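Local coordinates for DNA mismatch repair protein MutS (Thermus aquaticus, PDB 1EWQ) that takes part in DNA mismatch repair, binding mismatched DNA, possibly as the mismatch recognition step, and has a weak ATPase activity, at residues L127-N132 / R280-R285; L276-T281 / A534-R539; R286-W291 / L527-A532; A304-V309 / G606-A611. All blocks are in the same frame, centred on the assembly; numbering follows the deposited sequence.

Interaction 1: L127-N132 / R280-R285; sequences LPREAN and RTAPGR
Arg129 and Ala282 bring the two backbones closest, 5.3 Å between their CA atoms, where the irregular linker 127-132 passes the first turn of helix 282-293. That turn is N-capped by Thr281, whose OG1 accepts from Gly284 N at 3.2 Å and is also bonded to Asp528 on helix 514-540. Arg129 does most of the covering. Its chain runs extended from CG to NE across the side chain of Arg285, nearly at a right angle to it. On the way CG passes 3.8 Å from Ala282 CB, and Arg129 CD sits over one face of the Arg285 guanidinium, toward its rim, 3.1 Å from Arg285 NH1. The guanidinium of Arg129 ends beside the backbone at Thr281 and Ala282, but its exact place there is doubtful. Arg285 sends CG anti to its backbone N (chi1 177°) and bends at chi3. Its NH1 makes a salt bridge to Glu130 OE2, with a weak hydrogen bond of 3.3 Å and an N-H...O angle of 156°. The carboxylate and guanidinium planes are only 19° apart, with OE2 near the guanidinium plane, at its edge. The linker joins the last strand of one N-terminal mixed sheet to the first strand of the next, and this contact lays it on the helical core. Two like charges lie close, Arg129 NE and Arg285 NH2 being 4.2 Å apart; Arg285 is shared between two acids, Glu130 at NH1 and Asp277 at NE, which probably offsets some of the repulsion from Arg129.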
loop_
_atom_site.group_PDB
_atom_site.type_symbol
_atom_site.label_atom_id
_atom_site.label_comp_id
_atom_site.label_asym_id
_atom_site.label_seq_id
_atom_site.Cartn_x
_atom_site.Cartn_y
_atom_site.Cartn_z
ATOM N N LEU C 127 -2.975 16.619 9.792
ATOM C CA LEU C 127 -2.095 17.398 8.940
ATOM C C LEU C 127 -0.636 16.981 9.003
ATOM O O LEU C 127 -0.167 16.472 10.019
ATOM C CB LEU C 127 -2.170 18.872 9.333
ATOM C CG LEU C 127 -3.418 19.650 8.928
ATOM C CD1 LEU C 127 -3.503 20.940 9.745
ATOM C CD2 LEU C 127 -3.369 19.927 7.427
ATOM N N PRO C 128 0.101 17.196 7.903
ATOM C CA PRO C 128 1.523 16.854 7.856
ATOM C C PRO C 128 2.233 18.104 8.379
ATOM O O PRO C 128 1.593 19.140 8.553
ATOM C CB PRO C 128 1.765 16.622 6.371
ATOM C CG PRO C 128 0.895 17.659 5.740
ATOM C CD PRO C 128 -0.393 17.587 6.569
ATOM N N ARG C 129 3.529 18.022 8.652
ATOM C CA ARG C 129 4.252 19.200 9.131
ATOM C C ARG C 129 4.292 20.225 8.004
ATOM O O ARG C 129 4.170 21.422 8.227
ATOM C CB ARG C 129 5.689 18.832 9.526
ATOM C CG ARG C 129 6.007 18.955 11.009
ATOM C CD ARG C 129 7.448 18.533 11.300
ATOM N NE ARG C 129 7.712 18.478 12.740
ATOM C CZ ARG C 129 8.158 19.500 13.468
ATOM N NH1 ARG C 129 8.403 20.668 12.895
ATOM N NH2 ARG C 129 8.353 19.360 14.773
ATOM N N GLU C 130 4.457 19.717 6.789
ATOM C CA GLU C 130 4.531 20.517 5.572
ATOM C C GLU C 130 3.257 21.314 5.258
ATOM O O GLU C 130 2.213 21.119 5.869
ATOM C CB GLU C 130 4.821 19.603 4.373
ATOM C CG GLU C 130 6.145 18.865 4.411
ATOM C CD GLU C 130 6.242 17.856 5.544
ATOM O OE1 GLU C 130 5.220 17.215 5.875
ATOM O OE2 GLU C 130 7.352 17.696 6.095
ATOM N N ALA C 131 3.356 22.199 4.274
ATOM C CA ALA C 131 2.213 22.993 3.860
ATOM C C ALA C 131 1.210 22.042 3.224
ATOM O O ALA C 131 1.589 21.079 2.561
ATOM C CB ALA C 131 2.639 24.049 2.863
ATOM N N ASN C 132 -0.071 22.316 3.434
ATOM C CA ASN C 132 -1.135 21.493 2.888
ATOM C C ASN C 132 -1.972 22.411 1.998
ATOM O O ASN C 132 -2.769 23.217 2.487
ATOM C CB ASN C 132 -1.965 20.928 4.038
ATOM C CG ASN C 132 -2.915 19.860 3.594
ATOM O OD1 ASN C 132 -4.136 20.034 3.654
ATOM N ND2 ASN C 132 -2.369 18.739 3.142
ATOM N N ARG C 280 13.873 22.505 13.384
ATOM C CA ARG C 280 13.275 22.127 14.660
ATOM C C ARG C 280 11.765 22.370 14.765
ATOM O O ARG C 280 11.084 21.689 15.525
ATOM C CB ARG C 280 14.010 22.840 15.797
ATOM C CG ARG C 280 15.389 22.236 16.081
ATOM C CD ARG C 280 15.218 20.796 16.545
ATOM N NE ARG C 280 16.444 20.002 16.530
ATOM C CZ ARG C 280 17.311 19.926 17.536
ATOM N NH1 ARG C 280 17.098 20.606 18.661
ATOM N NH2 ARG C 280 18.382 19.152 17.422
ATOM N N THR C 281 11.241 23.310 13.986
ATOM C CA THR C 281 9.813 23.614 14.024
ATOM C C THR C 281 9.113 23.383 12.676
ATOM O O THR C 281 9.757 23.338 11.630
ATOM C CB THR C 281 9.587 25.065 14.411
ATOM O OG1 THR C 281 10.108 25.905 13.377
ATOM C CG2 THR C 281 10.296 25.387 15.715
ATOM N N ALA C 282 7.790 23.254 12.705
ATOM C CA ALA C 282 7.047 23.034 11.471
ATOM C C ALA C 282 7.138 24.276 10.575
ATOM O O ALA C 282 7.379 24.151 9.380
ATOM C CB ALA C 282 5.585 22.686 11.778
ATOM N N PRO C 283 6.946 25.483 11.141
ATOM C CA PRO C 283 7.029 26.711 10.336
ATOM C C PRO C 283 8.388 26.792 9.625
ATOM O O PRO C 283 8.494 27.285 8.502
ATOM C CB PRO C 283 6.854 27.819 11.370
ATOM C CG PRO C 283 5.946 27.183 12.404
ATOM C CD PRO C 283 6.521 25.782 12.526
ATOM N N GLY C 284 9.417 26.293 10.303
ATOM C CA GLY C 284 10.759 26.281 9.751
ATOM C C GLY C 284 10.872 25.270 8.628
ATOM O O GLY C 284 11.419 25.574 7.579
ATOM N N ARG C 285 10.365 24.062 8.833
ATOM C CA ARG C 285 10.418 23.061 7.766
ATOM C C ARG C 285 9.670 23.589 6.546
ATOM O O ARG C 285 10.110 23.400 5.413
ATOM C CB ARG C 285 9.784 21.736 8.206
ATOM C CG ARG C 285 9.769 20.693 7.099
ATOM C CD ARG C 285 9.265 19.334 7.573
ATOM N NE ARG C 285 10.141 18.760 8.588
ATOM C CZ ARG C 285 9.899 17.631 9.247
ATOM N NH1 ARG C 285 8.802 16.922 9.004
ATOM N NH2 ARG C 285 10.750 17.225 10.177
#

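Interaction 2: L276-T281 / A534-R539; sequences LDETRT and AEVAVR
Glu278 reaches out of a loop in the MutS domain III family region, linking helices 272-276 and 282-293, to touch Glu535, Val536 and Arg539 on the C-terminal part of the long helix 514-540. The loop carries an Asx turn, Asp277 OD1 accepting from Thr279 N, although the position of OD1 is less certain. From Glu278, CB points toward the helix, and CG stands anti to the carbonyl carbon (chi1 -55°). CG then lies 3.3 Å from Val536 CG2. CD follows at 3.4 Å from the same methyl. Beyond it the carboxylate splits around one nitrogen: OE1 forms a salt bridge with Arg539 NH1 at 2.9 Å, while OE2 accepts a weak hydrogen bond from that NH1 at 3.1 Å, N-H...O angle 146°. OE1 also lies against the aliphatic part of Glu535, 3.0 Å from its CG. The carboxylate sits at the edge of the guanidinium, the two planes 35° apart. The acid end of Glu535 turns elsewhere, its OE1 paired with Arg319 and Arg323; Arg323 also donates to the backbone O of Glu278, so one arginine ties both sides together. Val536 also packs on the last residue of helix 272-276: its CG2 lies 3.1 Å from Leu276 O, and its CG1 is 4.3 Å from Leu276 CD2.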
loop_
_atom_site.group_PDB
_atom_site.type_symbol
_atom_site.label_atom_id
_atom_site.label_comp_id
_atom_site.label_asym_id
_atom_site.label_seq_id
_atom_site.Cartn_x
_atom_site.Cartn_y
_atom_site.Cartn_z
ATOM N N LEU C 276 18.915 17.751 3.791
ATOM C CA LEU C 276 19.093 19.156 4.120
ATOM C C LEU C 276 18.361 19.592 5.377
ATOM O O LEU C 276 18.871 20.402 6.157
ATOM C CB LEU C 276 18.594 20.018 2.960
ATOM C CG LEU C 276 19.457 21.153 2.410
ATOM C CD1 LEU C 276 18.537 22.232 1.828
ATOM C CD2 LEU C 276 20.339 21.737 3.497
ATOM N N ASP C 277 17.165 19.049 5.571
ATOM C CA ASP C 277 16.321 19.445 6.680
ATOM C C ASP C 277 16.589 18.930 8.092
ATOM O O ASP C 277 16.336 17.770 8.411
ATOM C CB ASP C 277 14.867 19.153 6.312
ATOM C CG ASP C 277 13.902 19.649 7.355
ATOM O OD1 ASP C 277 14.055 20.808 7.778
ATOM O OD2 ASP C 277 12.993 18.888 7.744
ATOM N N GLU C 278 17.085 19.821 8.942
ATOM C CA GLU C 278 17.350 19.505 10.342
ATOM C C GLU C 278 16.610 20.566 11.148
ATOM O O GLU C 278 16.987 20.911 12.277
ATOM C CB GLU C 278 18.845 19.573 10.643
ATOM C CG GLU C 278 19.681 18.705 9.740
ATOM C CD GLU C 278 21.025 18.360 10.354
ATOM O OE1 GLU C 278 21.444 19.065 11.306
ATOM O OE2 GLU C 278 21.666 17.390 9.883
ATOM N N THR C 279 15.553 21.086 10.533
ATOM C CA THR C 279 14.724 22.110 11.136
ATOM C C THR C 279 14.071 21.609 12.428
ATOM O O THR C 279 13.759 20.438 12.559
ATOM C CB THR C 279 13.642 22.566 10.130
ATOM O OG1 THR C 279 12.969 23.717 10.641
ATOM C CG2 THR C 279 12.628 21.476 9.899
ATOM N N ARG C 280 13.873 22.505 13.384
ATOM C CA ARG C 280 13.275 22.127 14.660
ATOM C C ARG C 280 11.765 22.370 14.765
ATOM O O ARG C 280 11.084 21.689 15.525
ATOM C CB ARG C 280 14.010 22.840 15.797
ATOM C CG ARG C 280 15.389 22.236 16.081
ATOM C CD ARG C 280 15.218 20.796 16.545
ATOM N NE ARG C 280 16.444 20.002 16.530
ATOM C CZ ARG C 280 17.311 19.926 17.536
ATOM N NH1 ARG C 280 17.098 20.606 18.661
ATOM N NH2 ARG C 280 18.382 19.152 17.422
ATOM N N THR C 281 11.241 23.310 13.986
ATOM C CA THR C 281 9.813 23.614 14.024
ATOM C C THR C 281 9.113 23.383 12.676
ATOM O O THR C 281 9.757 23.338 11.630
ATOM C CB THR C 281 9.587 25.065 14.411
ATOM O OG1 THR C 281 10.108 25.905 13.377
ATOM C CG2 THR C 281 10.296 25.387 15.715
ATOM N N ALA C 534 23.055 25.744 9.059
ATOM C CA ALA C 534 24.393 25.832 9.635
ATOM C C ALA C 534 24.735 24.480 10.236
ATOM O O ALA C 534 25.865 24.012 10.123
ATOM C CB ALA C 534 24.458 26.922 10.718
ATOM N N GLU C 535 23.742 23.862 10.871
ATOM C CA GLU C 535 23.899 22.554 11.494
ATOM C C GLU C 535 24.351 21.525 10.457
ATOM O O GLU C 535 25.299 20.772 10.687
ATOM C CB GLU C 535 22.571 22.107 12.096
ATOM C CG GLU C 535 22.683 21.033 13.160
ATOM C CD GLU C 535 23.284 21.562 14.456
ATOM O OE1 GLU C 535 23.371 22.794 14.611
ATOM O OE2 GLU C 535 23.661 20.752 15.323
ATOM N N VAL C 536 23.653 21.491 9.325
ATOM C CA VAL C 536 23.967 20.568 8.245
ATOM C C VAL C 536 25.360 20.863 7.699
ATOM O O VAL C 536 26.141 19.954 7.434
ATOM C CB VAL C 536 22.942 20.700 7.080
ATOM C CG1 VAL C 536 23.484 20.026 5.819
ATOM C CG2 VAL C 536 21.628 20.070 7.473
ATOM N N ALA C 537 25.651 22.145 7.523
ATOM C CA ALA C 537 26.941 22.567 6.994
ATOM C C ALA C 537 28.089 22.083 7.893
ATOM O O ALA C 537 29.108 21.594 7.401
ATOM C CB ALA C 537 26.970 24.088 6.859
ATOM N N VAL C 538 27.918 22.214 9.207
ATOM C CA VAL C 538 28.962 21.788 10.134
ATOM C C VAL C 538 29.102 20.271 10.160
ATOM O O VAL C 538 30.208 19.742 10.138
ATOM C CB VAL C 538 28.693 22.287 11.584
ATOM C CG1 VAL C 538 29.735 21.708 12.536
ATOM C CG2 VAL C 538 28.765 23.794 11.626
ATOM N N ARG C 539 27.972 19.577 10.189
ATOM C CA ARG C 539 27.963 18.122 10.241
ATOM C C ARG C 539 28.501 17.379 9.016
ATOM O O ARG C 539 29.134 16.328 9.153
ATOM C CB ARG C 539 26.538 17.634 10.534
ATOM C CG ARG C 539 26.349 16.130 10.424
ATOM C CD ARG C 539 25.015 15.709 11.036
ATOM N NE ARG C 539 25.045 15.840 12.491
ATOM C CZ ARG C 539 24.165 16.526 13.214
ATOM N NH1 ARG C 539 23.160 17.163 12.628
ATOM N NH2 ARG C 539 24.300 16.580 14.533
#

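Interaction 3: R286-W291 / L527-A532; sequences RLLQSW and LDVYAA
A helix-helix crossing in the helical core brings Val529 of helix 514-540 against Leu287, Leu288 and Trp291 of helix 282-293. The axes of segments 286-291 and 527-532 approach to 9.6 Å with 72° between their directions, and the CA atoms of Leu288 and Val529 are 6.2 Å apart at the tightest point. Val529 divides its two methyls between different neighbours. CG2 takes the leucines, lying 3.8 Å from Leu287 CD2 and 4.1 Å from Leu288 CB. CG1 instead meets the indole, 3.5 Å from Trp291 CZ3. Both segments lie in the MutS domain III family region, and Asp528, next to Val529, bonds to Arg280 N just ahead of helix 282-293. Trp291 has CG anti to its carbonyl carbon (chi1 -73°), and its six-membered ring extends toward the other helix, with Leu287 CG of its own helix over one face, toward the rim. The far end of the ring is met in its plane by Tyr530, whose CE2 lies 3.6 Å from Trp291 CH2. The two rings are oblique to one another, planes 51° apart and centroids 5.6 Å apart. Tyr530 OH is held by Glu526 one turn back on its own helix, while the indole also makes a cation-pi contact with Arg305 of helix 299-314.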
loop_
_atom_site.group_PDB
_atom_site.type_symbol
_atom_site.label_atom_id
_atom_site.label_comp_id
_atom_site.label_asym_id
_atom_site.label_seq_id
_atom_site.Cartn_x
_atom_site.Cartn_y
_atom_site.Cartn_z
ATOM N N ARG C 286 8.534 24.245 6.785
ATOM C CA ARG C 286 7.736 24.802 5.696
ATOM C C ARG C 286 8.479 25.933 4.973
ATOM O O ARG C 286 8.464 26.005 3.742
ATOM C CB ARG C 286 6.381 25.307 6.211
ATOM C CG ARG C 286 5.376 24.180 6.596
ATOM C CD ARG C 286 3.936 24.723 6.716
ATOM N NE ARG C 286 3.805 25.721 7.777
ATOM C CZ ARG C 286 3.540 25.422 9.044
ATOM N NH1 ARG C 286 3.363 24.156 9.407
ATOM N NH2 ARG C 286 3.491 26.382 9.958
ATOM N N LEU C 287 9.126 26.812 5.731
ATOM C CA LEU C 287 9.875 27.900 5.124
ATOM C C LEU C 287 11.016 27.334 4.270
ATOM O O LEU C 287 11.242 27.793 3.148
ATOM C CB LEU C 287 10.464 28.816 6.192
ATOM C CG LEU C 287 11.249 30.007 5.626
ATOM C CD1 LEU C 287 10.255 30.974 4.964
ATOM C CD2 LEU C 287 12.024 30.714 6.751
ATOM N N LEU C 288 11.731 26.337 4.796
ATOM C CA LEU C 288 12.829 25.748 4.042
ATOM C C LEU C 288 12.295 25.120 2.758
ATOM O O LEU C 288 12.898 25.241 1.705
ATOM C CB LEU C 288 13.571 24.691 4.876
ATOM C CG LEU C 288 14.740 23.993 4.166
ATOM C CD1 LEU C 288 15.623 25.027 3.469
ATOM C CD2 LEU C 288 15.549 23.172 5.172
ATOM N N GLN C 289 11.155 24.453 2.848
ATOM C CA GLN C 289 10.592 23.831 1.666
ATOM C C GLN C 289 10.198 24.902 0.653
ATOM O O GLN C 289 10.352 24.720 -0.553
ATOM C CB GLN C 289 9.380 22.972 2.028
ATOM C CG GLN C 289 8.785 22.288 0.813
ATOM C CD GLN C 289 7.911 21.101 1.166
ATOM O OE1 GLN C 289 7.047 21.190 2.034
ATOM N NE2 GLN C 289 8.126 19.982 0.480
ATOM N N SER C 290 9.709 26.027 1.159
ATOM C CA SER C 290 9.293 27.130 0.305
ATOM C C SER C 290 10.486 27.704 -0.460
ATOM O O SER C 290 10.368 28.075 -1.635
ATOM C CB SER C 290 8.649 28.219 1.151
ATOM O OG SER C 290 8.102 29.227 0.327
ATOM N N TRP C 291 11.634 27.767 0.219
ATOM C CA TRP C 291 12.864 28.285 -0.372
ATOM C C TRP C 291 13.363 27.317 -1.439
ATOM O O TRP C 291 13.806 27.735 -2.500
ATOM C CB TRP C 291 13.942 28.491 0.703
ATOM C CG TRP C 291 13.691 29.687 1.606
ATOM C CD1 TRP C 291 12.587 30.496 1.615
ATOM C CD2 TRP C 291 14.569 30.196 2.619
ATOM N NE1 TRP C 291 12.725 31.477 2.569
ATOM C CE2 TRP C 291 13.931 31.315 3.201
ATOM C CE3 TRP C 291 15.836 29.813 3.089
ATOM C CZ2 TRP C 291 14.515 32.058 4.233
ATOM C CZ3 TRP C 291 16.421 30.555 4.117
ATOM C CH2 TRP C 291 15.757 31.665 4.676
ATOM N N LEU C 527 14.894 31.902 11.711
ATOM C CA LEU C 527 16.053 31.566 12.528
ATOM C C LEU C 527 16.212 30.053 12.611
ATOM O O LEU C 527 17.328 29.550 12.678
ATOM C CB LEU C 527 15.895 32.156 13.930
ATOM C CG LEU C 527 15.728 33.673 13.915
ATOM C CD1 LEU C 527 15.286 34.160 15.276
ATOM C CD2 LEU C 527 17.050 34.322 13.497
ATOM N N ASP C 528 15.088 29.335 12.615
ATOM C CA ASP C 528 15.113 27.874 12.671
ATOM C C ASP C 528 15.842 27.362 11.422
ATOM O O ASP C 528 16.691 26.465 11.513
ATOM C CB ASP C 528 13.670 27.329 12.745
ATOM C CG ASP C 528 13.596 25.792 12.849
ATOM O OD1 ASP C 528 14.558 25.156 13.338
ATOM O OD2 ASP C 528 12.549 25.218 12.458
ATOM N N VAL C 529 15.538 27.958 10.270
ATOM C CA VAL C 529 16.157 27.560 9.008
ATOM C C VAL C 529 17.658 27.864 8.933
ATOM O O VAL C 529 18.455 27.007 8.554
ATOM C CB VAL C 529 15.432 28.215 7.822
ATOM C CG1 VAL C 529 16.211 27.987 6.536
ATOM C CG2 VAL C 529 14.025 27.601 7.682
ATOM N N TYR C 530 18.040 29.080 9.300
ATOM C CA TYR C 530 19.442 29.469 9.279
ATOM C C TYR C 530 20.279 28.583 10.201
ATOM O O TYR C 530 21.353 28.120 9.817
ATOM C CB TYR C 530 19.577 30.929 9.700
ATOM C CG TYR C 530 18.959 31.910 8.730
ATOM C CD1 TYR C 530 18.197 32.988 9.186
ATOM C CD2 TYR C 530 19.181 31.796 7.355
ATOM C CE1 TYR C 530 17.678 33.927 8.293
ATOM C CE2 TYR C 530 18.668 32.736 6.456
ATOM C CZ TYR C 530 17.920 33.796 6.931
ATOM O OH TYR C 530 17.435 34.734 6.043
ATOM N N ALA C 531 19.790 28.347 11.414
ATOM C CA ALA C 531 20.516 27.504 12.359
ATOM C C ALA C 531 20.580 26.069 11.833
ATOM O O ALA C 531 21.592 25.376 11.989
ATOM C CB ALA C 531 19.838 27.542 13.734
ATOM N N ALA C 532 19.499 25.634 11.189
ATOM C CA ALA C 532 19.426 24.288 10.624
ATOM C C ALA C 532 20.403 24.088 9.462
ATOM O O ALA C 532 21.053 23.047 9.359
ATOM C CB ALA C 532 18.007 23.992 10.162
#

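Interaction 4: A304-V309 / G606-A611; sequences ARLDRV and GSFVPA
Gly606, Phe608 and Leu306 carry most of the buried surface here. Gly606 has positive phi (92°), and with no side chain its CA comes within 4.1 Å of Arg305 CB on helix 299-314. Its carbonyl oxygen touches two methyls, Leu306 CD2 at 3.3 Å and Val309 CG2 at 3.4 Å. Leu306 gets there with CG anti to its carbonyl carbon (chi1 -73°), and CD2 is the methyl that does the touching. Gly606 is the C-prime residue of a Schellman motif that terminates helix 589-603, with Ser607 N reaching back to Leu602 O. That helix begins at the predicted ATP-binding P-loop, so the contact puts the end of a helix of the ATPase domain against domain III. Arg305 adds a bond from NH1 to the O of Val605, the residue before Gly606. Two residues after Gly606, the Phe608 ring meets the same two side chains: CD1 lies 3.9 Å from Leu306 CD2, and CE1 is 3.6 Å from Val309 CG1, both methyls approaching the ring obliquely. Ser607, between Gly606 and Phe608, donates from OG to Phe608 O at 2.8 Å, in the carbonyl plane and on a lone pair.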
loop_
_atom_site.group_PDB
_atom_site.type_symbol
_atom_site.label_atom_id
_atom_site.label_comp_id
_atom_site.label_asym_id
_atom_site.label_seq_id
_atom_site.Cartn_x
_atom_site.Cartn_y
_atom_site.Cartn_z
ATOM N N ALA C 304 22.736 37.661 2.008
ATOM C CA ALA C 304 22.209 37.952 3.339
ATOM C C ALA C 304 21.838 36.645 4.043
ATOM O O ALA C 304 22.068 36.495 5.239
ATOM C CB ALA C 304 20.985 38.877 3.249
ATOM N N ARG C 305 21.261 35.702 3.301
ATOM C CA ARG C 305 20.903 34.415 3.892
ATOM C C ARG C 305 22.192 33.689 4.282
ATOM O O ARG C 305 22.275 33.072 5.344
ATOM C CB ARG C 305 20.111 33.544 2.902
ATOM C CG ARG C 305 18.639 33.927 2.664
ATOM C CD ARG C 305 17.984 32.895 1.718
ATOM N NE ARG C 305 16.589 33.208 1.396
ATOM C CZ ARG C 305 15.823 32.509 0.559
ATOM N NH1 ARG C 305 16.299 31.435 -0.058
ATOM N NH2 ARG C 305 14.574 32.900 0.324
ATOM N N LEU C 306 23.198 33.758 3.418
ATOM C CA LEU C 306 24.464 33.091 3.703
ATOM C C LEU C 306 25.149 33.734 4.902
ATOM O O LEU C 306 25.828 33.051 5.665
ATOM C CB LEU C 306 25.384 33.117 2.471
ATOM C CG LEU C 306 25.000 32.176 1.320
ATOM C CD1 LEU C 306 25.881 32.466 0.118
ATOM C CD2 LEU C 306 25.127 30.706 1.761
ATOM N N ASP C 307 24.977 35.044 5.083
ATOM C CA ASP C 307 25.590 35.693 6.237
ATOM C C ASP C 307 24.998 35.119 7.510
ATOM O O ASP C 307 25.736 34.757 8.419
ATOM C CB ASP C 307 25.403 37.212 6.206
ATOM C CG ASP C 307 26.256 37.871 5.149
ATOM O OD1 ASP C 307 27.353 37.341 4.869
ATOM O OD2 ASP C 307 25.847 38.914 4.592
ATOM N N ARG C 308 23.672 35.005 7.572
ATOM C CA ARG C 308 23.037 34.451 8.756
ATOM C C ARG C 308 23.440 32.992 9.006
ATOM O O ARG C 308 23.620 32.575 10.155
ATOM C CB ARG C 308 21.517 34.576 8.651
ATOM C CG ARG C 308 21.028 36.016 8.753
ATOM C CD ARG C 308 19.558 36.086 9.150
ATOM N NE ARG C 308 19.391 36.657 10.485
ATOM C CZ ARG C 308 19.900 36.123 11.595
ATOM N NH1 ARG C 308 20.595 34.994 11.529
ATOM N NH2 ARG C 308 19.760 36.740 12.769
ATOM N N VAL C 309 23.579 32.217 7.936
ATOM C CA VAL C 309 23.976 30.815 8.063
ATOM C C VAL C 309 25.391 30.772 8.638
ATOM O O VAL C 309 25.656 30.118 9.647
ATOM C CB VAL C 309 23.999 30.105 6.688
ATOM C CG1 VAL C 309 24.495 28.671 6.840
ATOM C CG2 VAL C 309 22.614 30.140 6.063
ATOM N N GLY C 606 20.499 29.673 -0.500
ATOM C CA GLY C 606 21.204 30.349 0.579
ATOM C C GLY C 606 21.852 29.384 1.545
ATOM O O GLY C 606 22.138 29.734 2.687
ATOM N N SER C 607 22.078 28.163 1.080
ATOM C CA SER C 607 22.690 27.129 1.885
ATOM C C SER C 607 24.147 26.939 1.486
ATOM O O SER C 607 24.534 27.254 0.359
ATOM C CB SER C 607 21.944 25.809 1.671
ATOM O OG SER C 607 22.663 24.696 2.179
ATOM N N PHE C 608 24.954 26.444 2.419
ATOM C CA PHE C 608 26.353 26.147 2.118
ATOM C C PHE C 608 26.239 24.918 1.199
ATOM O O PHE C 608 25.181 24.289 1.144
ATOM C CB PHE C 608 27.115 25.782 3.392
ATOM C CG PHE C 608 27.640 26.968 4.158
ATOM C CD1 PHE C 608 26.946 28.169 4.179
ATOM C CD2 PHE C 608 28.833 26.869 4.884
ATOM C CE1 PHE C 608 27.422 29.257 4.907
ATOM C CE2 PHE C 608 29.321 27.951 5.621
ATOM C CZ PHE C 608 28.615 29.149 5.633
ATOM N N VAL C 609 27.311 24.553 0.503
ATOM C CA VAL C 609 27.243 23.421 -0.419
ATOM C C VAL C 609 28.339 22.383 -0.175
ATOM O O VAL C 609 29.351 22.674 0.470
ATOM C CB VAL C 609 27.323 23.923 -1.882
ATOM C CG1 VAL C 609 26.216 24.960 -2.145
ATOM C CG2 VAL C 609 28.696 24.551 -2.138
ATOM N N PRO C 610 28.145 21.151 -0.686
ATOM C CA PRO C 610 29.118 20.063 -0.521
ATOM C C PRO C 610 30.313 20.161 -1.464
ATOM O O PRO C 610 30.306 19.586 -2.548
ATOM C CB PRO C 610 28.277 18.808 -0.786
ATOM C CG PRO C 610 27.288 19.297 -1.811
ATOM C CD PRO C 610 26.879 20.637 -1.243
ATOM N N ALA C 611 31.340 20.892 -1.044
ATOM C CA ALA C 611 32.546 21.057 -1.851
ATOM C C ALA C 611 33.646 21.706 -1.017
ATOM O O ALA C 611 33.410 22.122 0.116
ATOM C CB ALA C 611 32.245 21.926 -3.074
#

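Overall arrangement
From the N terminus, linker 127-132 meets helix 282-293 at its start, so interaction 1 closes the first long loop and ties the sheet-to-sheet linker to the helical core. Before that loop closes, interaction 2 has opened at 276-281; the two share Arg280 and Thr281. Interaction 3 then opens on the same helix 282-293 and closes on 514-540 ahead of interaction 2, nested inside it. Interaction 4 opens at 304-309 but closes only at 606-611, so it crosses both interactions 2 and 3. Helix 514-540 thus serves two contacts, and interaction 4 carries the connection on to the ATPase domain.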